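Mll8374 protein (Mesorhizobium loti, PDB 3B5E) probably hydrolyses carboxylic ester bonds, as a serine hydrolase of the carboxylesterase class with an alpha/beta-hydrolase fold. Local coordinates at residues A[45-50]-A[57-62]; A[94-99]-A[126-131]; A[140-145]-A[207-212]; A[149-154]-A[184-189]. All blocks are in the same frame, centred on the assembly; numbering follows the deposited sequence. Where two conformers were deposited one is given.

Interaction 1 of 4, residues A[45-50]-A[57-62]; sequences TLVPLA and ATLVAA
Leu59 meets Ala50 through both of its terminal methyls: CD1 of Leu59 lies 3.8 Å from CB of Ala50, and CD2 of Leu59 is 3.9 Å from the same CB. The alanine methyl therefore sits across the fork of the leucine rather than against one branch. With CG of Leu59 anti to its carbonyl carbon (chi1 -52°) and chi2 close to 180°, the side chain reaches from strand 58-62 to the first turn of helix 47-53. Val47, one turn before Ala50, divides its two methyls between two residues of the strand. CG2 of Val47 packs on CB of Ala61 at 4.0 Å, while CG1 of Val47 approaches Leu59 CD1 more loosely, at 4.4 Å. Leu59 and Ala61 are alternate residues and so present the same side of the strand to the helix; Val60, between them, points to the other side of the sheet and packs on Leu22 of strand 20-23. The helix and strand belong to the beta-alpha-beta unit made by strand 32-36, helix 47-53 and strand 58-62, and Ala50 also touches Leu35 while Val47 touches Leu23. Backbone bonds run within each element, Ala50 N to Leu46 O in the helix and Leu59 with Leu23 in the sheet. Between the segments no hydrogen bond or charge pair crosses, and the four touching residues, all buried, hold the helix here by apolar packing alone.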
loop_
_atom_site.group_PDB
_atom_site.type_symbol
_atom_site.label_atom_id
_atom_site.label_comp_id
_atom_site.label_asym_id
_atom_site.label_seq_id
_atom_site.Cartn_x
_atom_site.Cartn_y
_atom_site.Cartn_z
ATOM N N THR A 45 -2.396 -1.101 12.571
ATOM C CA THR A 45 -0.941 -0.997 12.730
ATOM C C THR A 45 -0.282 0.187 12.006
ATOM O O THR A 45 0.720 0.708 12.488
ATOM C CB THR A 45 -0.222 -2.336 12.395
ATOM O OG1 THR A 45 -0.513 -2.706 11.046
ATOM C CG2 THR A 45 -0.637 -3.452 13.346
ATOM N N LEU A 46 -0.838 0.636 10.887
ATOM C CA LEU A 46 -0.274 1.769 10.157
ATOM C C LEU A 46 -0.933 3.099 10.514
ATOM O O LEU A 46 -0.527 4.147 9.991
ATOM C CB LEU A 46 -0.367 1.522 8.648
ATOM C CG LEU A 46 0.424 0.369 7.995
ATOM C CD1 LEU A 46 0.304 0.476 6.523
ATOM C CD2 LEU A 46 1.917 0.427 8.450
ATOM N N VAL A 47 -1.924 3.080 11.418
ATOM C CA VAL A 47 -2.660 4.293 11.745
ATOM C C VAL A 47 -1.760 5.360 12.429
ATOM O O VAL A 47 -1.792 6.519 12.048
ATOM C CB VAL A 47 -3.986 3.990 12.531
ATOM C CG1 VAL A 47 -4.621 5.278 13.075
ATOM C CG2 VAL A 47 -4.986 3.254 11.638
ATOM N N PRO A 48 -0.954 4.971 13.415
ATOM C CA PRO A 48 -0.005 5.950 13.978
ATOM C C PRO A 48 0.947 6.584 12.942
ATOM O O PRO A 48 1.124 7.786 12.936
ATOM C CB PRO A 48 0.733 5.141 15.037
ATOM C CG PRO A 48 -0.240 4.043 15.409
ATOM C CD PRO A 48 -0.841 3.668 14.096
ATOM N N LEU A 49 1.519 5.794 12.047
ATOM C CA LEU A 49 2.364 6.348 10.991
ATOM C C LEU A 49 1.571 7.308 10.093
ATOM O O LEU A 49 2.031 8.409 9.779
ATOM C CB LEU A 49 2.920 5.192 10.149
ATOM C CG LEU A 49 3.968 5.471 9.083
ATOM C CD1 LEU A 49 5.333 5.550 9.774
ATOM C CD2 LEU A 49 3.952 4.353 8.041
ATOM N N ALA A 50 0.388 6.872 9.674
ATOM C CA ALA A 50 -0.496 7.658 8.805
ATOM C C ALA A 50 -0.826 9.014 9.401
ATOM O O ALA A 50 -0.836 10.023 8.694
ATOM C CB ALA A 50 -1.785 6.879 8.493
ATOM N N ALA A 57 -6.013 13.821 7.087
ATOM C CA ALA A 57 -6.485 12.990 5.997
ATOM C C ALA A 57 -7.510 11.961 6.478
ATOM O O ALA A 57 -7.466 11.488 7.613
ATOM C CB ALA A 57 -5.285 12.248 5.281
ATOM N N THR A 58 -8.450 11.658 5.593
ATOM C CA THR A 58 -9.304 10.500 5.758
ATOM C C THR A 58 -8.454 9.249 5.520
ATOM O O THR A 58 -7.786 9.114 4.479
ATOM C CB THR A 58 -10.477 10.547 4.778
ATOM O OG1 THR A 58 -11.207 11.757 4.995
ATOM C CG2 THR A 58 -11.386 9.348 4.993
ATOM N N LEU A 59 -8.497 8.345 6.495
ATOM C CA LEU A 59 -7.779 7.103 6.448
ATOM C C LEU A 59 -8.762 5.949 6.250
ATOM O O LEU A 59 -9.738 5.817 7.002
ATOM C CB LEU A 59 -6.982 6.893 7.742
ATOM C CG LEU A 59 -6.068 8.041 8.175
ATOM C CD1 LEU A 59 -5.339 7.613 9.439
ATOM C CD2 LEU A 59 -5.067 8.489 7.067
ATOM N N VAL A 60 -8.502 5.137 5.221
ATOM C CA VAL A 60 -9.149 3.818 5.045
ATOM C C VAL A 60 -8.127 2.777 5.476
ATOM O O VAL A 60 -7.197 2.442 4.731
ATOM C CB VAL A 60 -9.642 3.538 3.601
ATOM C CG1 VAL A 60 -10.312 2.140 3.490
ATOM C CG2 VAL A 60 -10.598 4.621 3.098
ATOM N N ALA A 61 -8.292 2.283 6.696
ATOM C CA ALA A 61 -7.388 1.291 7.259
ATOM C C ALA A 61 -8.012 -0.086 6.993
ATOM O O ALA A 61 -8.865 -0.540 7.749
ATOM C CB ALA A 61 -7.198 1.540 8.723
ATOM N N ALA A 62 -7.555 -0.727 5.909
ATOM C CA ALA A 62 -8.118 -1.973 5.409
ATOM C C ALA A 62 -7.424 -3.198 6.014
ATOM O O ALA A 62 -6.224 -3.170 6.344
ATOM C CB ALA A 62 -8.041 -2.005 3.910
#

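Interaction 2 of 4, residues A[94-99]-A[126-131]; sequences AFAAFT and SSLMLL
Leu128 turns its CG anti to the backbone N (chi1 180°), and its chi2 of 63° spreads the two methyls across the gap to helix 85-106, where each finds a different neighbour. Phe95 answers with a similar first torsion, chi1 -166°, which carries its ring off the helix so that its edge meets the leucine. CD1 of Leu128 presses on CB of Ala96 at 3.6 Å and also lies 3.8 Å from CA of Ala96, so this methyl rests against the helix backbone itself. The other branch, CD2 of Leu128, comes to the edge of the Phe95 ring in its plane, 3.9 Å from CD2 of Phe95, and the two side chains cross at about a right angle. Ala96 and Leu128 have the closest pair of CA atoms across the two segments, 7.0 Å apart. One turn further along, Thr99 in one of its two modelled conformers folds OG1 back to the carbonyl O of Ala96, a bond that is doubtful to that extent. Around the contact, Phe95 packs edge-to-face with Phe18 and touches Phe115 of strand 113-118, while Thr92 adds to the cover on Leu128. This is helix-to-helix packing on one side of the central sheet, between the two helices that flank strand 113-118 in sequence, as expected for the layered alpha/beta-hydrolase fold.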
loop_
_atom_site.group_PDB
_atom_site.type_symbol
_atom_site.label_atom_id
_atom_site.label_comp_id
_atom_site.label_asym_id
_atom_site.label_seq_id
_atom_site.Cartn_x
_atom_site.Cartn_y
_atom_site.Cartn_z
ATOM N N ALA A 94 -10.324 -8.328 -6.012
ATOM C CA ALA A 94 -11.250 -8.025 -4.935
ATOM C C ALA A 94 -10.977 -6.641 -4.367
ATOM O O ALA A 94 -11.914 -5.857 -4.164
ATOM C CB ALA A 94 -11.192 -9.092 -3.855
ATOM N N PHE A 95 -9.707 -6.315 -4.137
ATOM C CA PHE A 95 -9.367 -5.011 -3.556
ATOM C C PHE A 95 -9.685 -3.810 -4.470
ATOM O O PHE A 95 -10.122 -2.747 -3.977
ATOM C CB PHE A 95 -7.922 -4.984 -3.100
ATOM C CG PHE A 95 -7.609 -3.826 -2.199
ATOM C CD1 PHE A 95 -7.929 -3.877 -0.843
ATOM C CD2 PHE A 95 -7.042 -2.668 -2.719
ATOM C CE1 PHE A 95 -7.652 -2.803 -0.004
ATOM C CE2 PHE A 95 -6.757 -1.587 -1.895
ATOM C CZ PHE A 95 -7.080 -1.650 -0.534
ATOM N N ALA A 96 -9.466 -3.998 -5.770
ATOM C CA ALA A 96 -9.788 -3.017 -6.794
ATOM C C ALA A 96 -11.280 -2.653 -6.705
ATOM O O ALA A 96 -11.639 -1.466 -6.593
ATOM C CB ALA A 96 -9.425 -3.559 -8.190
ATOM N N ALA A 97 -12.123 -3.692 -6.691
ATOM C CA ALA A 97 -13.583 -3.531 -6.546
ATOM C C ALA A 97 -13.912 -2.814 -5.229
ATOM O O ALA A 97 -14.701 -1.871 -5.217
ATOM C CB ALA A 97 -14.275 -4.872 -6.616
ATOM N N PHE A 98 -13.264 -3.245 -4.145
ATOM C CA PHE A 98 -13.424 -2.636 -2.829
ATOM C C PHE A 98 -13.098 -1.137 -2.804
ATOM O O PHE A 98 -13.829 -0.337 -2.170
ATOM C CB PHE A 98 -12.559 -3.391 -1.796
ATOM C CG PHE A 98 -12.416 -2.668 -0.477
ATOM C CD1 PHE A 98 -13.472 -2.662 0.426
ATOM C CD2 PHE A 98 -11.252 -1.983 -0.156
ATOM C CE1 PHE A 98 -13.375 -1.993 1.628
ATOM C CE2 PHE A 98 -11.131 -1.302 1.048
ATOM C CZ PHE A 98 -12.202 -1.311 1.960
ATOM N N THR A 99 -12.020 -0.732 -3.489
ATOM C CA THR A 99 -11.620 0.686 -3.497
ATOM C C THR A 99 -12.751 1.517 -4.047
ATOM O O THR A 99 -13.096 2.543 -3.489
ATOM C CB THR A 99 -10.302 1.013 -4.301
ATOM O OG1 THR A 99 -10.489 0.818 -5.709
ATOM C CG2 THR A 99 -9.162 0.190 -3.811
ATOM N N SER A 126 1.470 -2.555 -5.332
ATOM C CA SER A 126 2.194 -2.580 -6.612
ATOM C C SER A 126 1.487 -3.522 -7.589
ATOM O O SER A 126 1.361 -3.230 -8.775
ATOM C CB SER A 126 3.660 -2.990 -6.406
ATOM O OG SER A 126 3.759 -4.332 -5.958
ATOM N N SER A 127 1.000 -4.649 -7.093
ATOM C CA SER A 127 0.222 -5.578 -7.934
ATOM C C SER A 127 -1.067 -4.954 -8.474
ATOM O O SER A 127 -1.452 -5.201 -9.609
ATOM C CB SER A 127 -0.123 -6.838 -7.127
ATOM O OG SER A 127 1.064 -7.515 -6.838
ATOM N N LEU A 128 -1.724 -4.167 -7.617
ATOM C CA LEU A 128 -2.927 -3.452 -7.986
ATOM C C LEU A 128 -2.633 -2.514 -9.147
ATOM O O LEU A 128 -3.398 -2.465 -10.113
ATOM C CB LEU A 128 -3.495 -2.708 -6.776
ATOM C CG LEU A 128 -4.775 -1.880 -6.952
ATOM C CD1 LEU A 128 -5.993 -2.748 -7.357
ATOM C CD2 LEU A 128 -5.020 -1.066 -5.679
HETATM N N MSE A 129 -1.543 -1.751 -9.045
HETATM C CA MSE A 129 -1.135 -0.849 -10.138
HETATM C C MSE A 129 -0.940 -1.578 -11.472
HETATM O O MSE A 129 -1.340 -1.078 -12.514
HETATM C CB MSE A 129 0.173 -0.105 -9.799
HETATM C CG MSE A 129 0.051 0.889 -8.659
HETATM SE SE MSE A 129 1.854 1.497 -8.071
HETATM C CE MSE A 129 2.526 1.789 -9.772
ATOM N N LEU A 130 -0.325 -2.758 -11.426
ATOM C CA LEU A 130 0.040 -3.476 -12.642
ATOM C C LEU A 130 -1.111 -4.264 -13.222
ATOM O O LEU A 130 -1.212 -4.409 -14.433
ATOM C CB LEU A 130 1.235 -4.374 -12.363
ATOM C CG LEU A 130 2.542 -3.589 -12.166
ATOM C CD1 LEU A 130 3.528 -4.449 -11.409
ATOM C CD2 LEU A 130 3.102 -3.096 -13.510
ATOM N N LEU A 131 -2.006 -4.732 -12.365
ATOM C CA LEU A 131 -3.104 -5.579 -12.791
ATOM C C LEU A 131 -4.428 -4.817 -13.013
ATOM O O LEU A 131 -5.268 -5.290 -13.774
ATOM C CB LEU A 131 -3.306 -6.703 -11.781
ATOM C CG LEU A 131 -2.183 -7.739 -11.617
ATOM C CD1 LEU A 131 -2.432 -8.621 -10.410
ATOM C CD2 LEU A 131 -2.003 -8.641 -12.872
#

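Interaction 3 of 4, residues A[140-145]-A[207-212]; sequences ALLRPM and AIVRQW. With EDO (1,2-ethanediol), chain I.
The indole of Trp212 has the carbonyl O of Val209, from its own helix, at its edge in the ring plane, while CB of Ala140 approaches the ring obliquely, 4.4 Å from CZ3 of Trp212. Arg160 adds a cation-pi contact with the same indole. In the alpha/beta-hydrolase fold this is the packing of the last helix, 203-214, against the central sheet: its short segment runs nearly antiparallel to strand 140-142, at 163°, with the axes 10.4 Å apart. Val209, one turn before Trp212, splits its methyls between two strand residues. CG1 of Val209 faces Ala140, whereas CG2 of Val209 meets CD2 of Leu142. These apolar contacts are loose, all at about 4.4 Å, and buried, and Leu116 of strand 113-118 also packs on both strand residues. Beyond the strand, Arg143 is tied by a salt bridge to Asp205, which lies on the same helix. The chain then passes a bound 1,2-ethanediol, probably from the crystallisation liquor, that is also hydrogen-bonded to Ser119, the likely nucleophile of a serine hydrolase triad. O2 of the ethanediol donates a 2.7 Å hydrogen bond to the carbonyl O of Arg143, while CG of Met145, a selenomethionine, lies 3.6 Å from that O2.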
loop_
_atom_site.group_PDB
_atom_site.type_symbol
_atom_site.label_atom_id
_atom_site.label_comp_id
_atom_site.label_asym_id
_atom_site.label_seq_id
_atom_site.Cartn_x
_atom_site.Cartn_y
_atom_site.Cartn_z
ATOM N N ALA A 140 2.842 4.771 -1.981
ATOM C CA ALA A 140 4.003 4.806 -1.079
ATOM C C ALA A 140 4.216 3.366 -0.619
ATOM O O ALA A 140 3.353 2.784 0.071
ATOM C CB ALA A 140 3.780 5.715 0.095
ATOM N N LEU A 141 5.357 2.798 -1.032
ATOM C CA LEU A 141 5.633 1.393 -0.875
ATOM C C LEU A 141 6.801 1.237 0.105
ATOM O O LEU A 141 7.954 1.540 -0.231
ATOM C CB LEU A 141 6.015 0.749 -2.227
ATOM C CG LEU A 141 5.043 0.933 -3.409
ATOM C CD1 LEU A 141 5.566 0.234 -4.648
ATOM C CD2 LEU A 141 3.631 0.453 -3.113
ATOM N N LEU A 142 6.504 0.751 1.302
ATOM C CA LEU A 142 7.511 0.646 2.361
ATOM C C LEU A 142 7.999 -0.801 2.414
ATOM O O LEU A 142 7.198 -1.718 2.624
ATOM C CB LEU A 142 6.933 1.069 3.697
ATOM C CG LEU A 142 6.323 2.472 3.758
ATOM C CD1 LEU A 142 5.881 2.791 5.195
ATOM C CD2 LEU A 142 7.280 3.525 3.192
ATOM N N ARG A 143 9.301 -0.989 2.192
ATOM C CA ARG A 143 9.950 -2.312 2.151
ATOM C C ARG A 143 9.288 -3.317 1.182
ATOM O O ARG A 143 8.978 -4.435 1.572
ATOM C CB ARG A 143 10.082 -2.917 3.536
ATOM C CG ARG A 143 10.474 -1.957 4.637
ATOM C CD ARG A 143 11.896 -1.408 4.472
ATOM N NE ARG A 143 12.176 -0.614 5.658
ATOM C CZ ARG A 143 11.778 0.640 5.829
ATOM N NH1 ARG A 143 11.180 1.328 4.862
ATOM N NH2 ARG A 143 12.013 1.236 6.977
ATOM N N PRO A 144 9.082 -2.926 -0.104
ATOM C CA PRO A 144 8.441 -3.776 -1.080
ATOM C C PRO A 144 9.426 -4.689 -1.826
ATOM O O PRO A 144 10.623 -4.549 -1.685
ATOM C CB PRO A 144 7.871 -2.763 -2.072
ATOM C CG PRO A 144 8.980 -1.691 -2.067
ATOM C CD PRO A 144 9.443 -1.612 -0.680
HETATM N N MSE A 145 8.884 -5.607 -2.610
HETATM C CA MSE A 145 9.638 -6.454 -3.518
HETATM C C MSE A 145 8.733 -6.832 -4.677
HETATM O O MSE A 145 7.528 -6.718 -4.557
HETATM C CB MSE A 145 10.169 -7.712 -2.799
HETATM C CG MSE A 145 9.111 -8.725 -2.395
HETATM SE SE MSE A 145 9.915 -10.323 -1.678
HETATM C CE MSE A 145 10.763 -11.026 -3.293
ATOM N N ALA A 207 8.594 10.796 7.811
ATOM C CA ALA A 207 9.226 12.026 7.371
ATOM C C ALA A 207 9.392 12.068 5.845
ATOM O O ALA A 207 9.107 13.069 5.186
ATOM C CB ALA A 207 10.568 12.191 8.041
ATOM N N ILE A 208 9.860 10.970 5.281
ATOM C CA ILE A 208 10.030 10.885 3.827
ATOM C C ILE A 208 8.694 10.935 3.076
ATOM O O ILE A 208 8.572 11.674 2.091
ATOM C CB ILE A 208 10.815 9.635 3.408
ATOM C CG1 ILE A 208 12.306 9.784 3.808
ATOM C CG2 ILE A 208 10.703 9.388 1.918
ATOM C CD1 ILE A 208 13.125 8.482 3.699
ATOM N N VAL A 209 7.706 10.152 3.509
ATOM C CA VAL A 209 6.388 10.164 2.832
ATOM C C VAL A 209 5.797 11.615 2.820
ATOM O O VAL A 209 5.291 12.107 1.803
ATOM C CB VAL A 209 5.377 9.163 3.449
ATOM C CG1 VAL A 209 4.008 9.261 2.715
ATOM C CG2 VAL A 209 5.913 7.718 3.455
ATOM N N ARG A 210 5.887 12.288 3.953
ATOM C CA ARG A 210 5.461 13.678 4.063
ATOM C C ARG A 210 6.136 14.595 3.089
ATOM O O ARG A 210 5.463 15.377 2.405
ATOM C CB ARG A 210 5.759 14.209 5.441
ATOM C CG ARG A 210 4.582 14.305 6.268
ATOM C CD ARG A 210 4.983 14.529 7.687
ATOM N NE ARG A 210 5.111 15.938 7.951
ATOM C CZ ARG A 210 4.093 16.772 8.116
ATOM N NH1 ARG A 210 2.835 16.347 8.027
ATOM N NH2 ARG A 210 4.345 18.053 8.364
ATOM N N GLN A 211 7.465 14.487 3.039
ATOM C CA GLN A 211 8.337 15.251 2.122
ATOM C C GLN A 211 8.000 14.988 0.641
ATOM O O GLN A 211 8.023 15.889 -0.200
ATOM C CB GLN A 211 9.822 14.909 2.420
ATOM C CG GLN A 211 10.382 15.587 3.704
ATOM C CD GLN A 211 11.550 14.851 4.444
ATOM O OE1 GLN A 211 12.041 13.775 4.037
ATOM N NE2 GLN A 211 11.982 15.450 5.559
ATOM N N TRP A 212 7.709 13.730 0.332
ATOM C CA TRP A 212 7.322 13.304 -1.012
ATOM C C TRP A 212 5.939 13.826 -1.384
ATOM O O TRP A 212 5.751 14.312 -2.502
ATOM C CB TRP A 212 7.343 11.800 -1.063
ATOM C CG TRP A 212 6.841 11.164 -2.290
ATOM C CD1 TRP A 212 7.483 11.041 -3.472
ATOM C CD2 TRP A 212 5.602 10.476 -2.427
ATOM N NE1 TRP A 212 6.698 10.334 -4.363
ATOM C CE2 TRP A 212 5.537 9.982 -3.737
ATOM C CE3 TRP A 212 4.534 10.238 -1.560
ATOM C CZ2 TRP A 212 4.442 9.248 -4.204
ATOM C CZ3 TRP A 212 3.446 9.513 -2.022
ATOM C CH2 TRP A 212 3.410 9.034 -3.330
HETATM C C1 EDO I . 7.784 -9.142 1.499
HETATM O O1 EDO I . 6.651 -8.870 2.305
HETATM C C2 EDO I . 8.730 -7.950 1.510
HETATM O O2 EDO I . 8.364 -6.889 0.600
#

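Interaction 4 of 4, residues A[149-154]-A[184-189]; sequences DHVPAT and SRHGAE. With EDO (1,2-ethanediol), chain G.
His186 donates from ND1 to the carbonyl O of Thr154, a hydrogen bond of 2.8 Å with an N-H...O angle of 157°. The bond is well directed at both ends: the oxygen lies almost exactly in the imidazole plane, and the donor comes in the carbonyl plane, on a lone pair. Across the ring, NE2 of His186 shares a hydrogen bond of 2.6 Å with O1 of a bound 1,2-ethanediol, probably from the crystallisation liquor. With both nitrogens engaged, the ring's rotation is well defined in the crystal, although one partner is probably an additive. A chi1 of -78°, with CG anti to the carbonyl carbon, places the imidazole against the loop 149-154. Between its two nitrogens, CE1 of His186 lies 3.1 Å from the carbonyl O of Pro152, close to the ring plane, and CG1 of Val151 approaches NE2 of His186 obliquely at 3.8 Å. The loop, which leads into strand 160-166, bends here through an inverse gamma turn centred on Ala153, closed by a weak bond from Thr154 N to Pro152 O. On the other side, helix 176-185 ends in a Schellman motif: Gly187 takes a positive phi of 105°, and its N is bonded to the carbonyl O of Ser184. Thr154 turns its own hydroxyl elsewhere, hydrogen-bonding through OG1 to the carbonyl O of Leu130 at the end of helix 120-131.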
loop_
_atom_site.group_PDB
_atom_site.type_symbol
_atom_site.label_atom_id
_atom_site.label_comp_id
_atom_site.label_asym_id
_atom_site.label_seq_id
_atom_site.Cartn_x
_atom_site.Cartn_y
_atom_site.Cartn_z
ATOM N N ASP A 149 4.897 -13.015 -11.095
ATOM C CA ASP A 149 5.754 -13.712 -12.040
ATOM C C ASP A 149 5.570 -13.212 -13.470
ATOM O O ASP A 149 6.537 -13.141 -14.218
ATOM C CB ASP A 149 5.477 -15.218 -12.033
ATOM C CG ASP A 149 5.918 -15.905 -10.739
ATOM O OD1 ASP A 149 6.665 -15.284 -9.932
ATOM O OD2 ASP A 149 5.476 -17.077 -10.552
ATOM N N HIS A 150 4.340 -12.932 -13.863
ATOM C CA HIS A 150 4.067 -12.414 -15.191
ATOM C C HIS A 150 3.349 -11.074 -15.014
ATOM O O HIS A 150 2.361 -10.963 -14.272
ATOM C CB HIS A 150 3.270 -13.423 -16.029
ATOM C CG HIS A 150 3.926 -14.774 -16.116
ATOM N ND1 HIS A 150 5.222 -14.948 -16.565
ATOM C CD2 HIS A 150 3.477 -16.009 -15.782
ATOM C CE1 HIS A 150 5.536 -16.231 -16.515
ATOM N NE2 HIS A 150 4.496 -16.896 -16.044
ATOM N N VAL A 151 3.916 -10.041 -15.632
ATOM C CA VAL A 151 3.411 -8.686 -15.506
ATOM C C VAL A 151 2.793 -8.334 -16.836
ATOM O O VAL A 151 3.424 -8.521 -17.865
ATOM C CB VAL A 151 4.559 -7.706 -15.159
ATOM C CG1 VAL A 151 4.015 -6.346 -14.875
ATOM C CG2 VAL A 151 5.368 -8.233 -13.959
ATOM N N PRO A 152 1.555 -7.838 -16.837
ATOM C CA PRO A 152 1.016 -7.377 -18.104
ATOM C C PRO A 152 1.712 -6.095 -18.563
ATOM O O PRO A 152 2.394 -5.467 -17.774
ATOM C CB PRO A 152 -0.457 -7.101 -17.798
ATOM C CG PRO A 152 -0.656 -7.409 -16.385
ATOM C CD PRO A 152 0.621 -7.630 -15.721
ATOM N N ALA A 153 1.497 -5.704 -19.822
ATOM C CA ALA A 153 2.138 -4.524 -20.415
ATOM C C ALA A 153 1.391 -3.282 -19.992
ATOM O O ALA A 153 0.932 -2.518 -20.826
ATOM C CB ALA A 153 2.126 -4.621 -21.935
ATOM N N THR A 154 1.261 -3.083 -18.697
ATOM C CA THR A 154 0.461 -1.992 -18.158
ATOM C C THR A 154 1.216 -0.678 -18.220
ATOM O O THR A 154 2.385 -0.614 -17.861
ATOM C CB THR A 154 0.065 -2.293 -16.690
ATOM O OG1 THR A 154 -0.677 -3.514 -16.676
ATOM C CG2 THR A 154 -0.804 -1.197 -16.121
ATOM N N SER A 184 9.596 1.748 -13.295
ATOM C CA SER A 184 10.157 2.724 -14.230
ATOM C C SER A 184 9.874 2.330 -15.673
ATOM O O SER A 184 9.344 3.126 -16.444
ATOM C CB SER A 184 11.676 2.883 -14.029
ATOM O OG SER A 184 12.157 3.983 -14.788
ATOM N N ARG A 185 10.211 1.095 -16.028
ATOM C CA ARG A 185 9.999 0.605 -17.386
ATOM C C ARG A 185 8.540 0.708 -17.815
ATOM O O ARG A 185 8.270 0.974 -18.987
ATOM C CB ARG A 185 10.457 -0.839 -17.566
ATOM C CG ARG A 185 11.966 -1.014 -17.649
ATOM C CD ARG A 185 12.354 -2.479 -17.716
ATOM N NE ARG A 185 11.638 -3.189 -18.771
ATOM N N HIS A 186 7.612 0.551 -16.877
ATOM C CA HIS A 186 6.195 0.628 -17.195
ATOM C C HIS A 186 5.666 2.051 -17.199
ATOM O O HIS A 186 4.501 2.289 -17.486
ATOM C CB HIS A 186 5.397 -0.248 -16.242
ATOM C CG HIS A 186 5.474 -1.695 -16.585
ATOM N ND1 HIS A 186 4.493 -2.337 -17.305
ATOM C CD2 HIS A 186 6.445 -2.613 -16.363
ATOM C CE1 HIS A 186 4.847 -3.597 -17.485
ATOM N NE2 HIS A 186 6.023 -3.790 -16.919
ATOM N N GLY A 187 6.535 2.989 -16.866
ATOM C CA GLY A 187 6.245 4.394 -17.026
ATOM C C GLY A 187 5.918 5.153 -15.764
ATOM O O GLY A 187 5.599 6.321 -15.855
ATOM N N ALA A 188 6.009 4.513 -14.596
ATOM C CA ALA A 188 5.790 5.194 -13.327
ATOM C C ALA A 188 6.930 6.185 -13.059
ATOM O O ALA A 188 8.060 5.982 -13.481
ATOM C CB ALA A 188 5.679 4.193 -12.197
ATOM N N GLU A 189 6.608 7.264 -12.372
ATOM C CA GLU A 189 7.621 8.182 -11.870
ATOM C C GLU A 189 8.035 7.707 -10.475
ATOM O O GLU A 189 7.322 7.897 -9.492
ATOM C CB GLU A 189 7.065 9.596 -11.838
ATOM C CG GLU A 189 7.912 10.597 -11.084
ATOM C CD GLU A 189 7.364 12.021 -11.190
ATOM O OE1 GLU A 189 6.534 12.273 -12.100
ATOM O OE2 GLU A 189 7.759 12.878 -10.357
HETATM C C1 EDO G . 8.371 -6.140 -18.122
HETATM O O1 EDO G . 7.282 -6.095 -17.197
HETATM C C2 EDO G . 9.615 -5.703 -17.391
HETATM O O2 EDO G . 9.702 -4.294 -17.576
#

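In the fold
Interactions 1 and 3 reach the same central sheet, and they touch where CD2 of Leu49 meets CD1 of Leu142 at 3.8 Å. Interaction 2 meets interaction 1 through CB of Ala62 and CE1 of Phe95, 4.0 Å apart, and interaction 3 through CB of Ser126 and CD1 of Leu141, 4.1 Å apart. Interaction 4, nested in the chain loop closed by interaction 3, packs on interaction 2 where CD2 of Leu130 meets CG1 of Val151 at 3.6 Å; its centre is about 27 Å from that of interaction 1. Leu142 of interaction 3 lies near the presumed Ser119-His199-Asp169 triad without touching it.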